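Local coordinates for protein heme peroxidase (Bacteroides thetaiotaomicron, PDB 2GVK) that is a dye-decolorizing peroxidase that probably uses haem and hydrogen peroxide to oxidise dyes and other organic substrates, at residues A[11-17]-A[306-312]; A[45-49]-A[67-71]; A[110-114]-A[262-266]. All blocks are in the same frame, centred on the assembly; numbering follows the deposited sequence.

Interaction 1 of 3, residues A[11-17]-A[306-312]; sequences GHIPQDV and VPSYDLL
This is a loop-to-helix-start contact that brings the two ends of the chain together: the irregular segment 11-17, extended from H12 to Q15 and lying ahead of strand 24-32, runs antiparallel along 306-312, where the last strand gives way to helix 309-315. The register is set by P14 and S308 (CA-CA 4.4 Å) and by H12 and D310 (CA-CA 6.2 Å); together the segments bury 506 Å². Three hydrogen bonds fix it. Y309 N donates to I13 O (3.0 Å), H12 ND1 to D310 OD2 (3.2 Å, near the plane of the imidazole), and Q15 NE2 to P307 O (2.9 Å). Q15, with chi1 m and chi2 t, buries the most surface; its OE1 accepts from M69 N, so the amide ties the 306-312 turn to strand 66-72. Its CG lies over the face of the Y309 ring, 4.2 Å from the centroid and 13° off the normal, a CH-pi contact. Apolar pairs flank this core: I13 CG2 is 4.0 Å from Y309 CD2, and V17 CG1 is 4.0 Å from V306 CG1. Water 2 links D16 N (2.9 Å) to Y309 OH (2.6 Å), while water 1 accepts from Q15 N (2.9 Å). Beyond Q15 the loop bends in an inverse gamma turn centred on D16, closed by V17 N to Q15 O (2.8 Å). I13 and Y309 also pack against V165 and D166 of the second subunit. S308 (chi1 p) accepts from L311 N through OG at 3.1 Å, a side-chain N-cap, here opening helix 309-315 shortly after the last strand ends at V306.

Interaction 2 of 3, residues A[45-49]-A[67-71]; sequences VCANF and CTMGF
Two cysteine sulfurs and the selenium of a selenomethionine, M69, where SE replaces the methionine sulfur, crowd two phenylalanine rings here, and no hydrogen bond crosses the contact. Helix 45-49, part of 38-59, packs on strand 67-71 with segment axes 10.7 Å apart at their closest and N-to-C directions 150° apart, so the two run roughly antiparallel; F49 and M69 are the nearest pair, CA to CA 8.4 Å. The CA-to-CB bonds of F49 (chi1 t) and M69 are directed at the opposite segment, and all-t chi angles leave the M69 chain fully extended. M69 CB lies 4.0 Å from the F49 centroid, 23° off the normal, a CH-pi contact, and M69 SE stands over the ring, 4.5 Å from the F49 centroid, also 23° off the normal. C67 SG meets the same ring at its edge, with F49 CZ to C67 SG 3.7 Å. Farther along, M69 CE touches V45 CG1 and C46 SG, both at 3.9 Å, and C46 SG (chi1 m) reaches the edge of F71 at CZ, 3.7 Å. L312 also packs on C46, F49, M69 and F71. With every touching residue buried, helix and strand meet through dispersion and sulfur-aromatic (here also selenium) contacts, whose cohesion depends on shape rather than on directed polar bonds.

Interaction 3 of 3, residues A[110-114]-A[262-266]; sequences LFHIR and YFIGY
The contact spans the inside of a beta-barrel, the fold of dye-decolorizing peroxidases. Strands 109-115 and 258-267 are not neighbours in the antiparallel sheet, since 66-72, 296-306 and 186-195 lie between them; the sheet curls far enough for their inward side chains to meet. Accordingly the axes of segments 110-114 and 262-266 stay 11.0 Å apart and lie at 100° to one another, the nearest CA pair, H112 and I264, is 9.1 Å apart, and no backbone hydrogen bond joins them. Both segments are extended, and the CA-to-CB bonds of L110, H112, R114, Y262, I264 and Y266 are directed across the gap.

H112, I264 and Y266 bury the most surface. H112 (chi1 t, chi2 -153°) lays its imidazole beneath I264 (t, t), whose CD1 is 3.9 Å from the ring centroid and 26° off the normal, a CH-pi contact; L110 CD2 extends this apolar patch to I264 CD1 at 4.3 Å. Y266 (chi1 m, chi2 -90°) reaches the same imidazole from the side. The two aromatic rings meet rim to rim, with centroids 5.9 Å apart and planes at 25°, so they are not stacked and instead turn their edges to each other. The Y266 hydroxyl also bonds T68 OG1 on strand 66-72, while F27 of strand 24-32 packs its ring against H112 and stacks on Y262. The strands thus join the N-terminal and C-terminal family regions, and the polar tie between them is one hydrogen bond of 2.7 Å between H112 ND1 and Y266 OH, at 163°.

Interactions 2 and 3 are wholly buried, but in different layers: interaction 2 seals a helix on the outer side of the sheet, whereas interaction 3 crosses the barrel interior, its centre about 4 Å from the centre of the chain. Neighbouring strands 66-72 and 109-115 connect them, through a probable hydrogen bond between G70 O and L110 N (2.9 Å), and they meet again where T68 faces Y266. Interaction 1 is only partly buried, reaches the second subunit, and encloses the other two along the sequence. Its chemistry is correspondingly mixed, with waters and several hydrogen bonds, against apolar and sulfur-aromatic packing without a hydrogen bond in interaction 2 and one polar pair in interaction 3. Its D16 OD2 also lies 3.6 Å from R114 NH2, a long, weak ion pair.

Interaction 1 of 3, residues A[11-17]-A[306-312]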
loop_
_atom_site.group_PDB
_atom_site.type_symbol
_atom_site.label_atom_id
_atom_site.label_comp_id
_atom_site.label_asym_id
_atom_site.label_seq_id
_atom_site.Cartn_x
_atom_site.Cartn_y
_atom_site.Cartn_z
ATOM N N GLY A 11 -15.484 -17.576 28.442
ATOM C CA GLY A 11 -14.279 -16.775 28.619
ATOM C C GLY A 11 -13.051 -17.356 27.911
ATOM O O GLY A 11 -11.928 -16.946 28.175
ATOM N N HIS A 12 -13.267 -18.295 27.014
ATOM C CA HIS A 12 -12.167 -18.910 26.296
ATOM C C HIS A 12 -11.967 -18.235 24.952
ATOM O O HIS A 12 -12.918 -18.024 24.210
ATOM C CB HIS A 12 -12.428 -20.403 26.092
ATOM C CG HIS A 12 -12.659 -21.154 27.360
ATOM N ND1 HIS A 12 -11.663 -21.369 28.286
ATOM C CD2 HIS A 12 -13.768 -21.758 27.851
ATOM C CE1 HIS A 12 -12.151 -22.063 29.300
ATOM N NE2 HIS A 12 -13.428 -22.307 29.062
ATOM N N ILE A 13 -10.726 -17.904 24.645
ATOM C CA ILE A 13 -10.377 -17.275 23.380
ATOM C C ILE A 13 -10.205 -18.357 22.304
ATOM O O ILE A 13 -9.374 -19.251 22.451
ATOM C CB ILE A 13 -9.044 -16.484 23.494
ATOM C CG1 ILE A 13 -9.041 -15.597 24.747
ATOM C CG2 ILE A 13 -8.793 -15.655 22.222
ATOM C CD1 ILE A 13 -10.216 -14.655 24.836
ATOM N N PRO A 14 -10.991 -18.274 21.213
ATOM C CA PRO A 14 -10.850 -19.253 20.152
ATOM C C PRO A 14 -9.636 -18.989 19.281
ATOM O O PRO A 14 -9.114 -17.882 19.248
ATOM C CB PRO A 14 -12.115 -19.053 19.326
ATOM C CG PRO A 14 -12.439 -17.637 19.483
ATOM C CD PRO A 14 -12.040 -17.285 20.903
ATOM N N GLN A 15 -9.177 -20.017 18.608
ATOM C CA GLN A 15 -8.210 -19.842 17.560
ATOM C C GLN A 15 -8.901 -19.082 16.408
ATOM O O GLN A 15 -10.102 -18.831 16.462
ATOM C CB GLN A 15 -7.685 -21.200 17.082
ATOM C CG GLN A 15 -6.785 -21.923 18.109
ATOM C CD GLN A 15 -6.123 -23.143 17.524
ATOM O OE1 GLN A 15 -5.457 -23.053 16.509
ATOM N NE2 GLN A 15 -6.205 -24.272 18.228
ATOM N N ASP A 16 -8.146 -18.794 15.340
ATOM C CA ASP A 16 -8.635 -17.985 14.243
ATOM C C ASP A 16 -9.518 -18.812 13.306
ATOM O O ASP A 16 -9.170 -19.040 12.146
ATOM C CB ASP A 16 -7.443 -17.385 13.470
ATOM C CG ASP A 16 -7.854 -16.266 12.523
ATOM O OD1 ASP A 16 -8.859 -15.575 12.796
ATOM O OD2 ASP A 16 -7.138 -16.051 11.526
ATOM N N VAL A 17 -10.680 -19.181 13.787
ATOM C CA VAL A 17 -11.562 -20.056 13.058
ATOM C C VAL A 17 -12.633 -19.298 12.289
ATOM O O VAL A 17 -13.409 -19.887 11.537
ATOM C CB VAL A 17 -12.235 -21.047 14.020
ATOM C CG1 VAL A 17 -11.182 -21.906 14.702
ATOM C CG2 VAL A 17 -13.078 -20.320 15.038
ATOM N N VAL A 306 -10.239 -28.230 16.871
ATOM C CA VAL A 306 -9.401 -27.090 17.061
ATOM C C VAL A 306 -9.696 -26.477 18.457
ATOM O O VAL A 306 -10.725 -25.808 18.642
ATOM C CB VAL A 306 -9.704 -26.042 15.977
ATOM C CG1 VAL A 306 -8.844 -24.759 16.170
ATOM C CG2 VAL A 306 -9.499 -26.627 14.616
ATOM N N PRO A 307 -8.832 -26.739 19.442
ATOM C CA PRO A 307 -9.133 -26.274 20.800
ATOM C C PRO A 307 -8.995 -24.767 20.964
ATOM O O PRO A 307 -8.298 -24.130 20.205
ATOM C CB PRO A 307 -8.087 -27.023 21.685
ATOM C CG PRO A 307 -7.057 -27.490 20.767
ATOM C CD PRO A 307 -7.590 -27.525 19.374
ATOM N N SER A 308 -9.662 -24.209 21.965
ATOM C CA SER A 308 -9.422 -22.842 22.336
ATOM C C SER A 308 -7.937 -22.696 22.687
ATOM O O SER A 308 -7.269 -23.675 22.991
ATOM C CB SER A 308 -10.275 -22.460 23.533
ATOM O OG SER A 308 -9.814 -23.123 24.701
ATOM N N TYR A 309 -7.427 -21.477 22.647
ATOM C CA TYR A 309 -6.029 -21.227 23.070
ATOM C C TYR A 309 -5.811 -21.664 24.504
ATOM O O TYR A 309 -4.774 -22.194 24.829
ATOM C CB TYR A 309 -5.678 -19.746 22.934
ATOM C CG TYR A 309 -5.384 -19.296 21.535
ATOM C CD1 TYR A 309 -4.279 -19.794 20.839
ATOM C CD2 TYR A 309 -6.121 -18.272 20.950
ATOM C CE1 TYR A 309 -3.978 -19.353 19.574
ATOM C CE2 TYR A 309 -5.841 -17.825 19.691
ATOM C CZ TYR A 309 -4.756 -18.354 18.999
ATOM O OH TYR A 309 -4.451 -17.885 17.748
ATOM N N ASP A 310 -6.792 -21.403 25.373
ATOM C CA ASP A 310 -6.687 -21.795 26.792
ATOM C C ASP A 310 -6.451 -23.285 26.918
ATOM O O ASP A 310 -5.568 -23.725 27.636
ATOM C CB ASP A 310 -7.966 -21.420 27.559
ATOM C CG ASP A 310 -8.002 -19.971 27.956
ATOM O OD1 ASP A 310 -6.908 -19.334 28.001
ATOM O OD2 ASP A 310 -9.109 -19.465 28.300
ATOM N N LEU A 311 -7.276 -24.062 26.243
ATOM C CA LEU A 311 -7.159 -25.500 26.296
ATOM C C LEU A 311 -5.857 -25.975 25.661
ATOM O O LEU A 311 -5.182 -26.859 26.192
ATOM C CB LEU A 311 -8.371 -26.154 25.612
ATOM C CG LEU A 311 -8.348 -27.686 25.522
ATOM C CD1 LEU A 311 -8.026 -28.321 26.877
ATOM C CD2 LEU A 311 -9.649 -28.177 25.012
ATOM N N LEU A 312 -5.509 -25.394 24.521
ATOM C CA LEU A 312 -4.246 -25.705 23.846
ATOM C C LEU A 312 -3.043 -25.564 24.810
ATOM O O LEU A 312 -2.177 -26.417 24.858
ATOM C CB LEU A 312 -4.069 -24.803 22.646
ATOM C CG LEU A 312 -3.034 -25.237 21.652
ATOM C CD1 LEU A 312 -3.349 -26.623 21.085
ATOM C CD2 LEU A 312 -2.949 -24.233 20.540
HETATM O O HOH W 1 -10.697 -22.492 18.613
HETATM O O HOH W 2 -5.287 -19.222 15.622
#

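Interaction 2 of 3, residues A[45-49]-A[67-71]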
loop_
_atom_site.group_PDB
_atom_site.type_symbol
_atom_site.label_atom_id
_atom_site.label_comp_id
_atom_site.label_asym_id
_atom_site.label_seq_id
_atom_site.Cartn_x
_atom_site.Cartn_y
_atom_site.Cartn_z
ATOM N N VAL A 45 4.752 -28.147 20.802
ATOM C CA VAL A 45 4.091 -27.260 19.838
ATOM C C VAL A 45 2.820 -26.639 20.467
ATOM O O VAL A 45 2.598 -25.439 20.365
ATOM C CB VAL A 45 3.737 -27.991 18.521
ATOM C CG1 VAL A 45 2.884 -27.104 17.633
ATOM C CG2 VAL A 45 4.988 -28.397 17.790
ATOM N N CYS A 46 2.014 -27.458 21.151
ATOM C CA CYS A 46 0.816 -26.942 21.842
ATOM C C CYS A 46 1.188 -25.810 22.798
ATOM O O CYS A 46 0.529 -24.758 22.825
ATOM C CB CYS A 46 0.103 -28.042 22.632
ATOM S SG CYS A 46 -0.623 -29.340 21.659
ATOM N N ALA A 47 2.227 -26.043 23.598
ATOM C CA ALA A 47 2.653 -25.092 24.605
ATOM C C ALA A 47 3.145 -23.780 24.002
ATOM O O ALA A 47 2.981 -22.713 24.610
ATOM C CB ALA A 47 3.741 -25.704 25.460
ATOM N N ASN A 48 3.744 -23.858 22.819
ATOM C CA ASN A 48 4.407 -22.718 22.224
ATOM C C ASN A 48 3.665 -22.109 21.040
ATOM O O ASN A 48 4.147 -21.136 20.419
ATOM C CB ASN A 48 5.811 -23.132 21.813
ATOM C CG ASN A 48 6.700 -23.345 22.995
ATOM O OD1 ASN A 48 6.936 -22.414 23.785
ATOM N ND2 ASN A 48 7.154 -24.571 23.180
ATOM N N PHE A 49 2.483 -22.629 20.760
ATOM C CA PHE A 49 1.729 -22.245 19.545
ATOM C C PHE A 49 1.347 -20.769 19.519
ATOM O O PHE A 49 1.621 -20.078 18.546
ATOM C CB PHE A 49 0.481 -23.103 19.409
ATOM C CG PHE A 49 -0.184 -23.005 18.051
ATOM C CD1 PHE A 49 0.433 -23.510 16.917
ATOM C CD2 PHE A 49 -1.420 -22.429 17.923
ATOM C CE1 PHE A 49 -0.202 -23.452 15.679
ATOM C CE2 PHE A 49 -2.046 -22.379 16.704
ATOM C CZ PHE A 49 -1.420 -22.871 15.578
ATOM N N CYS A 67 -2.452 -18.995 12.011
ATOM C CA CYS A 67 -2.339 -20.432 11.952
ATOM C C CYS A 67 -3.336 -21.027 12.926
ATOM O O CYS A 67 -3.516 -20.513 14.029
ATOM C CB CYS A 67 -0.937 -20.927 12.294
ATOM S SG CYS A 67 -0.687 -22.695 11.954
ATOM N N THR A 68 -4.010 -22.077 12.499
ATOM C CA THR A 68 -4.833 -22.877 13.398
ATOM C C THR A 68 -4.285 -24.297 13.445
ATOM O O THR A 68 -3.673 -24.779 12.467
ATOM C CB THR A 68 -6.289 -22.909 12.963
ATOM O OG1 THR A 68 -6.388 -23.560 11.716
ATOM C CG2 THR A 68 -6.832 -21.541 12.841
HETATM N N MSE A 69 -4.480 -24.949 14.598
HETATM C CA MSE A 69 -3.994 -26.280 14.859
HETATM C C MSE A 69 -5.147 -27.133 15.350
HETATM O O MSE A 69 -5.834 -26.767 16.303
HETATM C CB MSE A 69 -2.925 -26.220 15.938
HETATM C CG MSE A 69 -2.332 -27.566 16.321
HETATM SE SE MSE A 69 -1.019 -27.371 17.757
HETATM C CE MSE A 69 -0.354 -29.199 17.753
ATOM N N GLY A 70 -5.337 -28.283 14.717
ATOM C CA GLY A 70 -6.407 -29.187 15.079
ATOM C C GLY A 70 -5.939 -30.615 15.220
ATOM O O GLY A 70 -4.896 -31.005 14.671
ATOM N N PHE A 71 -6.753 -31.407 15.910
ATOM C CA PHE A 71 -6.449 -32.811 16.208
ATOM C C PHE A 71 -7.518 -33.754 15.692
ATOM O O PHE A 71 -8.709 -33.530 15.912
ATOM C CB PHE A 71 -6.317 -33.011 17.737
ATOM C CG PHE A 71 -5.329 -32.101 18.377
ATOM C CD1 PHE A 71 -5.679 -30.815 18.714
ATOM C CD2 PHE A 71 -4.022 -32.500 18.567
ATOM C CE1 PHE A 71 -4.744 -29.934 19.243
ATOM C CE2 PHE A 71 -3.075 -31.605 19.132
ATOM C CZ PHE A 71 -3.446 -30.350 19.462
#

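Interaction 3 of 3, residues A[110-114]-A[262-266]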
loop_
_atom_site.group_PDB
_atom_site.type_symbol
_atom_site.label_atom_id
_atom_site.label_comp_id
_atom_site.label_asym_id
_atom_site.label_seq_id
_atom_site.Cartn_x
_atom_site.Cartn_y
_atom_site.Cartn_z
ATOM N N LEU A 110 -3.740 -31.182 11.986
ATOM C CA LEU A 110 -3.949 -30.223 10.902
ATOM C C LEU A 110 -3.357 -28.873 11.257
ATOM O O LEU A 110 -3.596 -28.350 12.346
ATOM C CB LEU A 110 -5.453 -30.037 10.612
ATOM C CG LEU A 110 -5.820 -28.884 9.632
ATOM C CD1 LEU A 110 -5.425 -29.193 8.209
ATOM C CD2 LEU A 110 -7.302 -28.572 9.716
ATOM N N PHE A 111 -2.588 -28.312 10.327
ATOM C CA PHE A 111 -2.159 -26.916 10.420
ATOM C C PHE A 111 -2.674 -26.176 9.223
ATOM O O PHE A 111 -2.476 -26.610 8.075
ATOM C CB PHE A 111 -0.611 -26.808 10.505
ATOM C CG PHE A 111 -0.039 -27.369 11.763
ATOM C CD1 PHE A 111 -0.112 -26.667 12.939
ATOM C CD2 PHE A 111 0.539 -28.637 11.783
ATOM C CE1 PHE A 111 0.409 -27.187 14.113
ATOM C CE2 PHE A 111 1.072 -29.161 12.973
ATOM C CZ PHE A 111 1.003 -28.441 14.120
ATOM N N HIS A 112 -3.381 -25.073 9.490
ATOM C CA HIS A 112 -3.928 -24.210 8.456
ATOM C C HIS A 112 -3.257 -22.848 8.622
ATOM O O HIS A 112 -3.532 -22.119 9.578
ATOM C CB HIS A 112 -5.450 -24.139 8.608
ATOM C CG HIS A 112 -6.125 -23.170 7.679
ATOM N ND1 HIS A 112 -7.332 -22.558 7.992
ATOM C CD2 HIS A 112 -5.805 -22.755 6.436
ATOM C CE1 HIS A 112 -7.706 -21.796 6.983
ATOM N NE2 HIS A 112 -6.788 -21.876 6.032
ATOM N N ILE A 113 -2.332 -22.541 7.692
ATOM C CA ILE A 113 -1.448 -21.399 7.802
ATOM C C ILE A 113 -1.773 -20.407 6.685
ATOM O O ILE A 113 -1.791 -20.777 5.523
ATOM C CB ILE A 113 0.051 -21.824 7.663
ATOM C CG1 ILE A 113 0.322 -23.130 8.400
ATOM C CG2 ILE A 113 0.955 -20.719 8.167
ATOM C CD1 ILE A 113 1.768 -23.634 8.290
ATOM N N ARG A 114 -2.014 -19.152 7.069
ATOM C CA ARG A 114 -2.460 -18.068 6.157
ATOM C C ARG A 114 -1.612 -16.808 6.384
ATOM O O ARG A 114 -1.371 -16.447 7.515
ATOM C CB ARG A 114 -3.933 -17.703 6.460
ATOM C CG ARG A 114 -4.935 -18.757 6.135
ATOM C CD ARG A 114 -6.345 -18.353 6.568
ATOM N NE ARG A 114 -6.595 -18.701 7.975
ATOM C CZ ARG A 114 -7.812 -18.750 8.533
ATOM N NH1 ARG A 114 -8.891 -18.492 7.809
ATOM N NH2 ARG A 114 -7.943 -19.099 9.815
ATOM N N TYR A 262 -9.369 -26.792 -2.179
ATOM C CA TYR A 262 -9.183 -27.310 -0.850
ATOM C C TYR A 262 -10.272 -26.727 0.035
ATOM O O TYR A 262 -10.263 -25.538 0.351
ATOM C CB TYR A 262 -7.775 -26.955 -0.311
ATOM C CG TYR A 262 -7.297 -27.863 0.816
ATOM C CD1 TYR A 262 -7.842 -27.755 2.093
ATOM C CD2 TYR A 262 -6.328 -28.848 0.598
ATOM C CE1 TYR A 262 -7.457 -28.586 3.101
ATOM C CE2 TYR A 262 -5.926 -29.690 1.625
ATOM C CZ TYR A 262 -6.521 -29.557 2.876
ATOM O OH TYR A 262 -6.133 -30.371 3.930
ATOM N N PHE A 263 -11.272 -27.551 0.329
ATOM C CA PHE A 263 -12.354 -27.159 1.199
ATOM C C PHE A 263 -11.931 -27.237 2.634
ATOM O O PHE A 263 -11.357 -28.251 3.077
ATOM C CB PHE A 263 -13.568 -28.073 0.993
ATOM C CG PHE A 263 -14.644 -27.865 2.008
ATOM C CD1 PHE A 263 -15.528 -26.831 1.879
ATOM C CD2 PHE A 263 -14.709 -28.643 3.138
ATOM C CE1 PHE A 263 -16.524 -26.589 2.877
ATOM C CE2 PHE A 263 -15.702 -28.400 4.127
ATOM C CZ PHE A 263 -16.600 -27.387 3.962
ATOM N N ILE A 264 -12.217 -26.177 3.389
ATOM C CA ILE A 264 -12.037 -26.203 4.817
ATOM C C ILE A 264 -13.212 -25.446 5.460
ATOM O O ILE A 264 -13.535 -24.331 5.065
ATOM C CB ILE A 264 -10.659 -25.610 5.233
ATOM C CG1 ILE A 264 -10.473 -25.686 6.731
ATOM C CG2 ILE A 264 -10.508 -24.166 4.725
ATOM C CD1 ILE A 264 -9.062 -25.553 7.162
ATOM N N GLY A 265 -13.881 -26.103 6.398
ATOM C CA GLY A 265 -15.070 -25.563 7.032
ATOM C C GLY A 265 -14.989 -25.678 8.533
ATOM O O GLY A 265 -14.803 -26.784 9.071
ATOM N N TYR A 266 -15.045 -24.532 9.201
ATOM C CA TYR A 266 -15.049 -24.454 10.657
ATOM C C TYR A 266 -16.484 -24.331 11.176
ATOM O O TYR A 266 -17.291 -23.489 10.678
ATOM C CB TYR A 266 -14.256 -23.238 11.124
ATOM C CG TYR A 266 -12.773 -23.296 10.861
ATOM C CD1 TYR A 266 -11.912 -23.848 11.794
ATOM C CD2 TYR A 266 -12.226 -22.756 9.711
ATOM C CE1 TYR A 266 -10.546 -23.894 11.587
ATOM C CE2 TYR A 266 -10.832 -22.798 9.479
ATOM C CZ TYR A 266 -10.001 -23.345 10.435
ATOM O OH TYR A 266 -8.622 -23.374 10.252
#